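Local coordinates for protein inulin fructotransferase (Bacillus sp. snu-7, PDB 2INV) that catalyses the breakdown of inulin by intramolecular fructosyl transfer, releasing a di-fructose anhydride from the polysaccharide, at residues I343-A346 / G347-P350; S93-N97 / S98-G102; V75-S78 / Y79-I82; G35-I38 / N39-A43. All blocks are in the same frame, centred on the assembly; numbering follows the deposited sequence.

In the fold
All four contacts are local: each joins consecutive parts of one continuous run, so they follow in series and none nests in or crosses another. Contact 4 comes first, on helix 30-48 near the N-terminal end of the right-handed parallel beta-helix. Contact 3 rounds the turn between strands 73-75 and 80-84. These two touch, their centres 12 Å apart, because Ile42 packs on Val75 and Asp76. Contact 2 lies on helix 92-96 and the loop leading to strand 111-115, beside a bound fructose. Contact 1 turns the loop between strands 328-337 and 351-357, on the opposite side of the chain's centre from contacts 3 and 4.

Contact 1 (I343-A346 / G347-P350)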
ATOM      1  N   ILE A 343     -27.854  -4.885  22.971  1.00 26.00           N
ATOM      2  CA  ILE A 343     -27.114  -3.800  23.574  1.00 24.68           C
ATOM      3  C   ILE A 343     -26.950  -3.910  25.086  1.00 24.84           C
ATOM      4  O   ILE A 343     -27.910  -3.922  25.864  1.00 24.73           O
ATOM      5  CB  ILE A 343     -27.749  -2.462  23.180  1.00 24.02           C
ATOM      6  CG1 ILE A 343     -27.655  -2.312  21.652  1.00 23.09           C
ATOM      7  CG2 ILE A 343     -27.047  -1.307  23.877  1.00 23.19           C
ATOM      8  CD1 ILE A 343     -28.356  -1.113  21.090  1.00 22.12           C
ATOM      9  N   ALA A 344     -25.684  -3.980  25.473  1.00 24.47           N
ATOM     10  CA  ALA A 344     -25.250  -4.111  26.851  1.00 25.23           C
ATOM     11  C   ALA A 344     -24.840  -2.764  27.449  1.00 25.51           C
ATOM     12  O   ALA A 344     -23.972  -2.083  26.891  1.00 24.98           O
ATOM     13  CB  ALA A 344     -24.080  -5.058  26.923  1.00 25.52           C
ATOM     14  N   PRO A 345     -25.487  -2.331  28.530  1.00 26.62           N
ATOM     15  CA  PRO A 345     -26.577  -2.768  29.411  1.00 27.37           C
ATOM     16  C   PRO A 345     -27.961  -2.389  28.873  1.00 27.65           C
ATOM     17  O   PRO A 345     -28.104  -1.399  28.130  1.00 27.79           O
ATOM     18  CB  PRO A 345     -26.282  -2.007  30.687  1.00 26.94           C
ATOM     19  CG  PRO A 345     -24.828  -2.171  30.782  1.00 27.90           C
ATOM     20  CD  PRO A 345     -24.377  -1.810  29.357  1.00 27.00           C
ATOM     21  N   ALA A 346     -28.961  -3.192  29.217  1.00 28.60           N
ATOM     22  CA  ALA A 346     -30.308  -2.949  28.756  1.00 28.94           C
ATOM     23  C   ALA A 346     -30.661  -1.502  29.046  1.00 28.73           C
ATOM     24  O   ALA A 346     -30.499  -1.008  30.179  1.00 29.38           O
ATOM     25  CB  ALA A 346     -31.265  -3.874  29.469  1.00 29.95           C
ATOM     26  N   GLY A 347     -31.167  -0.832  28.017  1.00 29.14           N
ATOM     27  CA  GLY A 347     -31.557   0.550  28.158  1.00 28.97           C
ATOM     28  C   GLY A 347     -30.432   1.497  27.815  1.00 28.25           C
ATOM     29  O   GLY A 347     -30.668   2.665  27.509  1.00 29.43           O
ATOM     30  N   ALA A 348     -29.195   1.020  27.817  1.00 26.56           N
ATOM     31  CA  ALA A 348     -28.102   1.945  27.547  1.00 25.13           C
ATOM     32  C   ALA A 348     -27.883   2.340  26.092  1.00 23.49           C
ATOM     33  O   ALA A 348     -28.162   1.592  25.134  1.00 23.94           O
ATOM     34  CB  ALA A 348     -26.808   1.423  28.118  1.00 25.07           C
ATOM     35  N   GLN A 349     -27.382   3.560  25.959  1.00 21.80           N
ATOM     36  CA  GLN A 349     -27.055   4.146  24.678  1.00 20.43           C
ATOM     37  C   GLN A 349     -25.628   3.753  24.354  1.00 18.31           C
ATOM     38  O   GLN A 349     -24.723   3.929  25.172  1.00 17.80           O
ATOM     39  CB  GLN A 349     -27.149   5.670  24.746  1.00 20.17           C
ATOM     40  CG  GLN A 349     -28.547   6.233  24.519  1.00 21.21           C
ATOM     41  CD  GLN A 349     -28.514   7.711  24.179  1.00 21.89           C
ATOM     42  OE1 GLN A 349     -27.671   8.160  23.396  1.00 21.49           O
ATOM     43  NE2 GLN A 349     -29.430   8.475  24.761  1.00 23.27           N
ATOM     44  N   PRO A 350     -25.422   3.169  23.172  1.00 18.08           N
ATOM     45  CA  PRO A 350     -24.107   2.745  22.705  1.00 16.87           C
ATOM     46  C   PRO A 350     -23.153   3.937  22.632  1.00 16.05           C
ATOM     47  O   PRO A 350     -23.548   5.041  22.240  1.00 15.32           O
ATOM     48  CB  PRO A 350     -24.424   2.158  21.337  1.00 18.39           C
ATOM     49  CG  PRO A 350     -25.704   1.444  21.612  1.00 19.76           C
ATOM     50  CD  PRO A 350     -26.486   2.426  22.471  1.00 18.74           C
TER
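Ile343 reaches across the base of a tight loop to Ala348 and Pro350. Its CB divides into two branches. CG2 is anti to the backbone N, with CG1 at chi1 -62°. This CG2 methyl lies 3.4 Å from Ala348 O and 3.8 Å from Pro350 CG. The other branch runs extended through CG1 to CD1, and CD1 ends 3.7 Å from the same Pro350 CG. Both methyls of the isoleucine therefore rest on one corner of the proline ring. The two side chains cross at about a right angle. Tyr336 of strand 328-337 packs on both of them.

Above this apolar base the chain makes a type II beta turn from Pro345 to Ala348. It lies in the loop between strands 328-337 and 351-357 of the parallel beta-helix. The turn is entered through a cis peptide bond before Pro345. Ala348 N donates to Pro345 O at 2.7 Å, with an N-H...O angle of 157°. Gly347 takes a positive phi in the turn, where a side chain would be jammed against Ala346 O. Ala348 CB sits 4.2 Å from Pro345 CD, a loose apolar touch beside the turn bond. Residues flanking the turn have further hydrogen bonds. Ala344 N donates to Asp315 OD2, and Pro350 O is hydrogen-bonded to Ser374 OG.

Contact 2 (S93-N97 / S98-G102); sequences SILDN and SNPTG. With FRU (beta-D-fructofuranose), chain D.
Ser98 folds back onto Ile94 just past helix 92-96, a short helix that lies with its following loop between strands 80-84 and 111-115 of the right-handed parallel beta-helix. The helix brings Ser93 to the bound fructose. Ser93 OG lies 2.7 Å from O1 of the sugar, and either hydroxyl could be the donor. Glu204, Pro251 and Arg252 also hydrogen-bond to this fructose. Glu204 in addition accepts from Ser93 N, so it helps to place the serine.

The next layer holds the helix turn. Asn97 ND2 donates to Ser93 O at 2.9 Å and also hydrogen-bonds to Asn155 OD1. Ile94 O accepts from Asn97 N at 3.2 Å and from Ser98 OG at 2.7 Å. The two donors come from opposite faces of the carbonyl plane. Ser98 OG is beside its own backbone N, chi1 -62°, which brings the hydroxyl back to Ile94 O. Ser98 N donates to Leu95 O at 3.2 Å, from well above the carbonyl plane. With Ser98 replaced by an alanine, Ile94 O would probably lose its hydroxyl donor on one face, and the exit from the helix would be held less firmly.

Farther out, Leu95 CD1 presses on Pro100 CG at 3.4 Å, tighter than usual, and the two side chains cross at about a right angle. Ile94 packs on Arg134 of a second subunit. Asn99, just before the proline, makes an Asx turn across it. Its OD1 accepts from Thr101 N at 3.0 Å and from Thr101 OG1 at 2.7 Å.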
ATOM      1  N   SER A  93     -13.348 -22.432   8.353  1.00 12.53           N
ATOM      2  CA  SER A  93     -14.488 -22.105   9.202  1.00 13.28           C
ATOM      3  C   SER A  93     -15.790 -22.499   8.517  1.00 13.82           C
ATOM      4  O   SER A  93     -16.639 -23.142   9.108  1.00 14.61           O
ATOM      5  CB  SER A  93     -14.504 -20.601   9.499  1.00 12.79           C
ATOM      6  OG  SER A  93     -15.463 -20.284  10.490  1.00 12.94           O
ATOM      7  N   ILE A  94     -15.945 -22.106   7.261  1.00 14.37           N
ATOM      8  CA  ILE A  94     -17.156 -22.437   6.531  1.00 15.29           C
ATOM      9  C   ILE A  94     -17.246 -23.946   6.283  1.00 15.01           C
ATOM     10  O   ILE A  94     -18.322 -24.526   6.391  1.00 16.22           O
ATOM     11  CB  ILE A  94     -17.243 -21.632   5.212  1.00 14.84           C
ATOM     12  CG1 ILE A  94     -17.334 -20.143   5.550  1.00 15.46           C
ATOM     13  CG2 ILE A  94     -18.461 -22.068   4.411  1.00 15.50           C
ATOM     14  CD1 ILE A  94     -17.269 -19.212   4.358  1.00 14.94           C
ATOM     15  N   LEU A  95     -16.125 -24.593   5.983  1.00 15.35           N
ATOM     16  CA  LEU A  95     -16.137 -26.041   5.769  1.00 15.49           C
ATOM     17  C   LEU A  95     -16.638 -26.751   7.026  1.00 16.03           C
ATOM     18  O   LEU A  95     -17.497 -27.630   6.949  1.00 15.10           O
ATOM     19  CB  LEU A  95     -14.732 -26.561   5.415  1.00 15.73           C
ATOM     20  CG  LEU A  95     -14.584 -28.089   5.424  1.00 16.40           C
ATOM     21  CD1 LEU A  95     -15.288 -28.689   4.222  1.00 16.59           C
ATOM     22  CD2 LEU A  95     -13.108 -28.461   5.404  1.00 15.94           C
ATOM     23  N   ASP A  96     -16.082 -26.366   8.175  1.00 16.44           N
ATOM     24  CA  ASP A  96     -16.435 -26.946   9.475  1.00 16.76           C
ATOM     25  C   ASP A  96     -17.873 -26.733   9.913  1.00 17.27           C
ATOM     26  O   ASP A  96     -18.368 -27.418  10.806  1.00 18.03           O
ATOM     27  CB  ASP A  96     -15.546 -26.383  10.587  1.00 17.54           C
ATOM     28  CG  ASP A  96     -14.237 -27.115  10.722  1.00 18.06           C
ATOM     29  OD1 ASP A  96     -14.191 -28.329  10.424  1.00 20.02           O
ATOM     30  OD2 ASP A  96     -13.248 -26.488  11.158  1.00 19.59           O
ATOM     31  N   ASN A  97     -18.533 -25.763   9.304  1.00 17.38           N
ATOM     32  CA  ASN A  97     -19.902 -25.457   9.663  1.00 18.59           C
ATOM     33  C   ASN A  97     -20.862 -25.726   8.512  1.00 18.92           C
ATOM     34  O   ASN A  97     -22.025 -25.303   8.539  1.00 19.20           O
ATOM     35  CB  ASN A  97     -19.991 -24.002  10.138  1.00 18.77           C
ATOM     36  CG  ASN A  97     -19.329 -23.793  11.500  1.00 18.70           C
ATOM     37  OD1 ASN A  97     -19.827 -24.271  12.524  1.00 18.83           O
ATOM     38  ND2 ASN A  97     -18.200 -23.089  11.515  1.00 19.26           N
ATOM     39  N   SER A  98     -20.373 -26.456   7.513  1.00 19.10           N
ATOM     40  CA  SER A  98     -21.164 -26.816   6.335  1.00 19.30           C
ATOM     41  C   SER A  98     -21.135 -28.324   6.101  1.00 19.97           C
ATOM     42  O   SER A  98     -20.471 -29.071   6.824  1.00 18.96           O
ATOM     43  CB  SER A  98     -20.610 -26.131   5.085  1.00 19.12           C
ATOM     44  OG  SER A  98     -20.683 -24.725   5.190  1.00 19.13           O
ATOM     45  N   ASN A  99     -21.887 -28.757   5.092  1.00 20.98           N
ATOM     46  CA  ASN A  99     -21.962 -30.160   4.703  1.00 22.13           C
ATOM     47  C   ASN A  99     -21.047 -30.383   3.499  1.00 22.47           C
ATOM     48  O   ASN A  99     -21.391 -30.032   2.373  1.00 23.53           O
ATOM     49  CB  ASN A  99     -23.401 -30.545   4.332  1.00 22.48           C
ATOM     50  CG  ASN A  99     -23.553 -32.030   4.023  1.00 23.55           C
ATOM     51  OD1 ASN A  99     -22.614 -32.691   3.559  1.00 22.54           O
ATOM     52  ND2 ASN A  99     -24.746 -32.561   4.274  1.00 23.27           N
ATOM     53  N   PRO A 100     -19.847 -30.929   3.739  1.00 23.00           N
ATOM     54  CA  PRO A 100     -18.816 -31.237   2.741  1.00 23.23           C
ATOM     55  C   PRO A 100     -19.158 -32.137   1.546  1.00 22.60           C
ATOM     56  O   PRO A 100     -18.348 -32.257   0.620  1.00 21.96           O
ATOM     57  CB  PRO A 100     -17.708 -31.845   3.591  1.00 23.70           C
ATOM     58  CG  PRO A 100     -17.748 -30.991   4.792  1.00 24.11           C
ATOM     59  CD  PRO A 100     -19.238 -30.837   5.082  1.00 23.86           C
ATOM     60  N   THR A 101     -20.336 -32.756   1.545  1.00 22.26           N
ATOM     61  CA  THR A 101     -20.703 -33.652   0.442  1.00 21.53           C
ATOM     62  C   THR A 101     -20.572 -33.066  -0.964  1.00 20.29           C
ATOM     63  O   THR A 101     -21.210 -32.065  -1.308  1.00 21.01           O
ATOM     64  CB  THR A 101     -22.139 -34.189   0.594  1.00 21.69           C
ATOM     65  OG1 THR A 101     -22.305 -34.754   1.901  1.00 22.26           O
ATOM     66  CG2 THR A 101     -22.401 -35.265  -0.447  1.00 21.77           C
ATOM     67  N   GLY A 102     -19.743 -33.716  -1.775  1.00 19.85           N
ATOM     68  CA  GLY A 102     -19.544 -33.273  -3.142  1.00 19.13           C
ATOM     69  C   GLY A 102     -18.636 -32.066  -3.276  1.00 18.66           C
ATOM     70  O   GLY A 102     -18.464 -31.542  -4.376  1.00 18.52           O
TER
HETATM   71  C1  FRU D   2     -16.623 -17.218   8.544  1.00 25.78           C
HETATM   72  C2  FRU D   2     -16.023 -15.779   8.246  1.00 25.18           C
HETATM   73  C3  FRU D   2     -14.519 -15.631   8.616  1.00 24.41           C
HETATM   74  C4  FRU D   2     -14.360 -14.173   9.100  1.00 23.81           C
HETATM   75  C5  FRU D   2     -15.727 -13.883   9.647  1.00 23.70           C
HETATM   76  C6  FRU D   2     -16.190 -12.521   9.106  1.00 23.40           C
HETATM   77  O1  FRU D   2     -16.168 -17.738   9.821  1.00 25.60           O
HETATM   78  O3  FRU D   2     -13.337 -16.098   8.014  1.00 24.53           O
HETATM   79  O4  FRU D   2     -13.291 -14.012  10.015  1.00 22.82           O
HETATM   80  O5  FRU D   2     -16.614 -14.992   9.261  1.00 24.61           O
HETATM   81  O6  FRU D   2     -17.138 -12.062   9.981  1.00 23.25           O

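Contact 3 (V75-S78 / Y79-I82)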
ATOM      1  N   VAL A  75      14.886 -20.615  12.975  1.00 13.61           N
ATOM      2  CA  VAL A  75      15.573 -19.765  12.023  1.00 13.67           C
ATOM      3  C   VAL A  75      16.528 -18.847  12.747  1.00 14.00           C
ATOM      4  O   VAL A  75      16.125 -17.951  13.486  1.00 14.27           O
ATOM      5  CB  VAL A  75      14.568 -18.931  11.200  1.00 13.99           C
ATOM      6  CG1 VAL A  75      15.309 -18.037  10.222  1.00 13.27           C
ATOM      7  CG2 VAL A  75      13.618 -19.863  10.465  1.00 13.94           C
ATOM      8  N   ASP A  76      17.814 -19.079  12.523  1.00 14.19           N
ATOM      9  CA  ASP A  76      18.843 -18.283  13.162  1.00 14.68           C
ATOM     10  C   ASP A  76      19.867 -17.713  12.192  1.00 15.02           C
ATOM     11  O   ASP A  76      21.003 -17.465  12.567  1.00 14.11           O
ATOM     12  CB  ASP A  76      19.533 -19.113  14.248  1.00 15.85           C
ATOM     13  CG  ASP A  76      20.247 -20.319  13.686  1.00 18.18           C
ATOM     14  OD1 ASP A  76      19.850 -20.812  12.604  1.00 16.62           O
ATOM     15  OD2 ASP A  76      21.199 -20.799  14.331  1.00 19.87           O
ATOM     16  N   VAL A  77      19.478 -17.535  10.939  1.00 14.88           N
ATOM     17  CA  VAL A  77      20.382 -16.927  10.005  1.00 15.47           C
ATOM     18  C   VAL A  77      19.725 -15.695   9.431  1.00 14.99           C
ATOM     19  O   VAL A  77      18.532 -15.691   9.108  1.00 13.78           O
ATOM     20  CB  VAL A  77      20.848 -17.898   8.896  1.00 16.94           C
ATOM     21  CG1 VAL A  77      19.715 -18.516   8.190  1.00 16.78           C
ATOM     22  CG2 VAL A  77      21.684 -17.121   7.893  1.00 18.59           C
ATOM     23  N   SER A  78      20.519 -14.638   9.344  1.00 14.77           N
ATOM     24  CA  SER A  78      20.054 -13.387   8.819  1.00 14.59           C
ATOM     25  C   SER A  78      19.898 -13.458   7.323  1.00 14.57           C
ATOM     26  O   SER A  78      20.623 -14.184   6.635  1.00 12.30           O
ATOM     27  CB  SER A  78      21.029 -12.270   9.177  1.00 15.54           C
ATOM     28  OG  SER A  78      20.793 -11.796  10.497  1.00 15.85           O
ATOM     29  N   TYR A  79      18.936 -12.686   6.834  1.00 13.80           N
ATOM     30  CA  TYR A  79      18.656 -12.601   5.409  1.00 14.01           C
ATOM     31  C   TYR A  79      18.169 -13.939   4.823  1.00 14.75           C
ATOM     32  O   TYR A  79      18.465 -14.270   3.675  1.00 15.85           O
ATOM     33  CB  TYR A  79      19.912 -12.113   4.661  1.00 14.23           C
ATOM     34  CG  TYR A  79      20.800 -11.132   5.432  1.00 13.87           C
ATOM     35  CD1 TYR A  79      20.353  -9.850   5.783  1.00 14.22           C
ATOM     36  CD2 TYR A  79      22.114 -11.478   5.774  1.00 13.45           C
ATOM     37  CE1 TYR A  79      21.208  -8.943   6.448  1.00 14.45           C
ATOM     38  CE2 TYR A  79      22.960 -10.579   6.432  1.00 14.60           C
ATOM     39  CZ  TYR A  79      22.502  -9.318   6.765  1.00 14.04           C
ATOM     40  OH  TYR A  79      23.355  -8.444   7.411  1.00 14.58           O
ATOM     41  N   LEU A  80      17.422 -14.711   5.612  1.00 14.69           N
ATOM     42  CA  LEU A  80      16.883 -15.993   5.144  1.00 14.72           C
ATOM     43  C   LEU A  80      15.527 -15.695   4.521  1.00 14.22           C
ATOM     44  O   LEU A  80      14.702 -14.993   5.113  1.00 15.04           O
ATOM     45  CB  LEU A  80      16.692 -16.979   6.307  1.00 15.14           C
ATOM     46  CG  LEU A  80      16.841 -18.479   6.029  1.00 16.79           C
ATOM     47  CD1 LEU A  80      15.742 -19.224   6.778  1.00 14.61           C
ATOM     48  CD2 LEU A  80      16.759 -18.768   4.545  1.00 16.16           C
ATOM     49  N   THR A  81      15.318 -16.208   3.315  1.00 13.79           N
ATOM     50  CA  THR A  81      14.067 -16.015   2.608  1.00 12.07           C
ATOM     51  C   THR A  81      13.381 -17.351   2.386  1.00 11.94           C
ATOM     52  O   THR A  81      13.952 -18.249   1.766  1.00 11.54           O
ATOM     53  CB  THR A  81      14.279 -15.380   1.210  1.00 12.77           C
ATOM     54  OG1 THR A  81      14.628 -13.994   1.342  1.00 10.96           O
ATOM     55  CG2 THR A  81      12.995 -15.509   0.372  1.00 11.86           C
ATOM     56  N   ILE A  82      12.164 -17.483   2.895  1.00 10.09           N
ATOM     57  CA  ILE A  82      11.406 -18.701   2.696  1.00 10.65           C
ATOM     58  C   ILE A  82      10.207 -18.226   1.898  1.00 10.04           C
ATOM     59  O   ILE A  82       9.372 -17.470   2.395  1.00 10.67           O
ATOM     60  CB  ILE A  82      10.972 -19.322   4.031  1.00 11.04           C
ATOM     61  CG1 ILE A  82      12.207 -19.778   4.809  1.00 11.61           C
ATOM     62  CG2 ILE A  82      10.046 -20.515   3.781  1.00 12.39           C
ATOM     63  CD1 ILE A  82      11.935 -20.268   6.202  1.00 12.31           C
TER
HETATM   64  O   HOH W   1      22.583  -9.419  10.152  1.00 26.42           O
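Ser78 lays its CB over the ring of Tyr79 at a sharp turn of the parallel beta-helix, between strands 73-75 and 80-84. Tyr79 sits at the corner with left-handed backbone angles. Its ring swings back over the preceding residue. Ser78 CB stands over one face of the ring, 3.8 Å from the centroid and 15° off the normal, a CH-pi contact displaced toward the rim. Chi1 of Tyr79 is -33°, well away from a staggered value, which suggests some strain in bringing the ring there.

The polar ends of the two residues meet through a water. Ser78 OG is 3.0 Å from it, and Tyr79 OH joins it by a weak bond. Ser78 OG also accepts a hydrogen bond from Ser136 N. Tyr79 OH has a weak hydrogen bond to Gln107 O of the third subunit, and Phe90 of that subunit packs on the tyrosine. Replacing Tyr79 by an alanine is likely to open a gap at this subunit interface and leave Ser78 CB without the ring face beneath it.

On the inner side of the turn, Leu80 is the common partner of two valines. Val75 CG1 meets Leu80 CD1 at 3.7 Å, the side chains crossing obliquely. Val77 lies at about a right angle to the leucine. Its CG1 is set between the backbone N and the carbonyl carbon, chi1 54°, and this turns the methyl onto Leu80 CG, 3.6 Å away. Val77 O is buried beside Leu80 CB at 3.6 Å and has no hydrogen-bond partner in the model.

Contact 4 (G35-I38 / N39-A43); sequences GAVI and NDIIA
The Asn39 carboxamide is the flat group nearest the preceding helical turn. Gly35 O lies off one face of it, 3.6 Å from Asn39 CG. Asn39 ND2 is 3.3 Å from the same oxygen, but the angle is too poor for a hydrogen bond. The amide uses its polar ends outside the helix. OD1 accepts from Val74 N and ND2 donates to Gln72 O, so it bridges the backbone on both sides of Val73. The Asp40 carboxylate turns away from the preceding turn, with CG anti to the backbone N (chi1 -168°). Its OD2 accepts from Trp20 NE1.

Between the two segments the helix is regular. Asn39 N donates to Gly35 O at 3.0 Å, and the bonds to Ala36 O and Val37 O follow in step. Ile42 N meets Ile38 O at 2.9 Å almost in line with the carbonyl, with an N-H...O angle of 172°.

The apolar side chains pair four residues apart. Val37 and Ile41 lie side by side, with Val37 CG1 4.2 Å from Ile41 CD1. Ile38 and Ile42 slant across each other, Ile38 CG2 being 4.1 Å from Ile42 CD1.

Helix 30-48 packs on early strands of the beta-helix. Ile38 and Ile41 rest on Ile60 of strand 58-62, while Ile38 and Ile42 lie on Val73 of strand 73-75.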
ATOM      1  N   GLY A  35       9.383 -29.565   8.225  1.00 13.62           N
ATOM      2  CA  GLY A  35      10.085 -28.920   9.319  1.00 12.47           C
ATOM      3  C   GLY A  35      11.485 -29.495   9.410  1.00 13.56           C
ATOM      4  O   GLY A  35      12.468 -28.758   9.495  1.00 14.31           O
ATOM      5  N   ALA A  36      11.573 -30.822   9.371  1.00 13.07           N
ATOM      6  CA  ALA A  36      12.852 -31.510   9.435  1.00 12.81           C
ATOM      7  C   ALA A  36      13.731 -31.112   8.259  1.00 12.32           C
ATOM      8  O   ALA A  36      14.938 -30.895   8.417  1.00 13.10           O
ATOM      9  CB  ALA A  36      12.633 -33.022   9.440  1.00 11.25           C
ATOM     10  N   VAL A  37      13.113 -31.021   7.083  1.00 11.60           N
ATOM     11  CA  VAL A  37      13.800 -30.655   5.852  1.00 12.50           C
ATOM     12  C   VAL A  37      14.421 -29.272   5.924  1.00 12.58           C
ATOM     13  O   VAL A  37      15.599 -29.097   5.610  1.00 11.73           O
ATOM     14  CB  VAL A  37      12.829 -30.694   4.654  1.00 12.25           C
ATOM     15  CG1 VAL A  37      13.552 -30.329   3.376  1.00 12.55           C
ATOM     16  CG2 VAL A  37      12.209 -32.080   4.544  1.00 13.20           C
ATOM     17  N   ILE A  38      13.630 -28.286   6.332  1.00 13.29           N
ATOM     18  CA  ILE A  38      14.134 -26.925   6.418  1.00 12.79           C
ATOM     19  C   ILE A  38      15.230 -26.815   7.473  1.00 13.26           C
ATOM     20  O   ILE A  38      16.227 -26.126   7.261  1.00 12.90           O
ATOM     21  CB  ILE A  38      13.003 -25.925   6.715  1.00 13.75           C
ATOM     22  CG1 ILE A  38      11.950 -26.020   5.610  1.00 13.82           C
ATOM     23  CG2 ILE A  38      13.558 -24.512   6.787  1.00 13.52           C
ATOM     24  CD1 ILE A  38      10.741 -25.134   5.820  1.00 14.76           C
ATOM     25  N   ASN A  39      15.069 -27.492   8.606  1.00 12.57           N
ATOM     26  CA  ASN A  39      16.115 -27.420   9.617  1.00 13.81           C
ATOM     27  C   ASN A  39      17.425 -27.977   9.054  1.00 14.80           C
ATOM     28  O   ASN A  39      18.498 -27.448   9.350  1.00 14.89           O
ATOM     29  CB  ASN A  39      15.716 -28.170  10.890  1.00 14.14           C
ATOM     30  CG  ASN A  39      14.802 -27.348  11.791  1.00 14.52           C
ATOM     31  OD1 ASN A  39      14.958 -26.132  11.909  1.00 15.26           O
ATOM     32  ND2 ASN A  39      13.849 -28.014  12.442  1.00 15.30           N
ATOM     33  N   ASP A  40      17.350 -29.020   8.225  1.00 15.29           N
ATOM     34  CA  ASP A  40      18.574 -29.571   7.650  1.00 15.05           C
ATOM     35  C   ASP A  40      19.141 -28.601   6.623  1.00 15.12           C
ATOM     36  O   ASP A  40      20.359 -28.523   6.459  1.00 14.59           O
ATOM     37  CB  ASP A  40      18.340 -30.936   6.993  1.00 16.63           C
ATOM     38  CG  ASP A  40      19.644 -31.653   6.661  1.00 16.85           C
ATOM     39  OD1 ASP A  40      20.404 -31.985   7.595  1.00 17.35           O
ATOM     40  OD2 ASP A  40      19.913 -31.887   5.465  1.00 17.66           O
ATOM     41  N   ILE A  41      18.275 -27.863   5.928  1.00 14.31           N
ATOM     42  CA  ILE A  41      18.776 -26.898   4.955  1.00 14.72           C
ATOM     43  C   ILE A  41      19.503 -25.776   5.688  1.00 13.84           C
ATOM     44  O   ILE A  41      20.607 -25.405   5.315  1.00 13.78           O
ATOM     45  CB  ILE A  41      17.648 -26.287   4.092  1.00 14.34           C
ATOM     46  CG1 ILE A  41      17.136 -27.325   3.089  1.00 14.83           C
ATOM     47  CG2 ILE A  41      18.176 -25.070   3.347  1.00 15.17           C
ATOM     48  CD1 ILE A  41      15.834 -26.943   2.417  1.00 14.57           C
ATOM     49  N   ILE A  42      18.886 -25.239   6.735  1.00 14.48           N
ATOM     50  CA  ILE A  42      19.518 -24.167   7.500  1.00 14.71           C
ATOM     51  C   ILE A  42      20.843 -24.669   8.056  1.00 15.12           C
ATOM     52  O   ILE A  42      21.803 -23.905   8.175  1.00 14.89           O
ATOM     53  CB  ILE A  42      18.643 -23.694   8.681  1.00 14.77           C
ATOM     54  CG1 ILE A  42      17.365 -23.046   8.154  1.00 15.45           C
ATOM     55  CG2 ILE A  42      19.420 -22.681   9.530  1.00 16.52           C
ATOM     56  CD1 ILE A  42      16.351 -22.706   9.230  1.00 16.28           C
ATOM     57  N   ALA A  43      20.899 -25.957   8.389  1.00 14.63           N
ATOM     58  CA  ALA A  43      22.119 -26.542   8.917  1.00 14.86           C
ATOM     59  C   ALA A  43      23.186 -26.542   7.826  1.00 14.49           C
ATOM     60  O   ALA A  43      24.367 -26.389   8.116  1.00 15.40           O
ATOM     61  CB  ALA A  43      21.852 -27.962   9.409  1.00 15.00           C
TER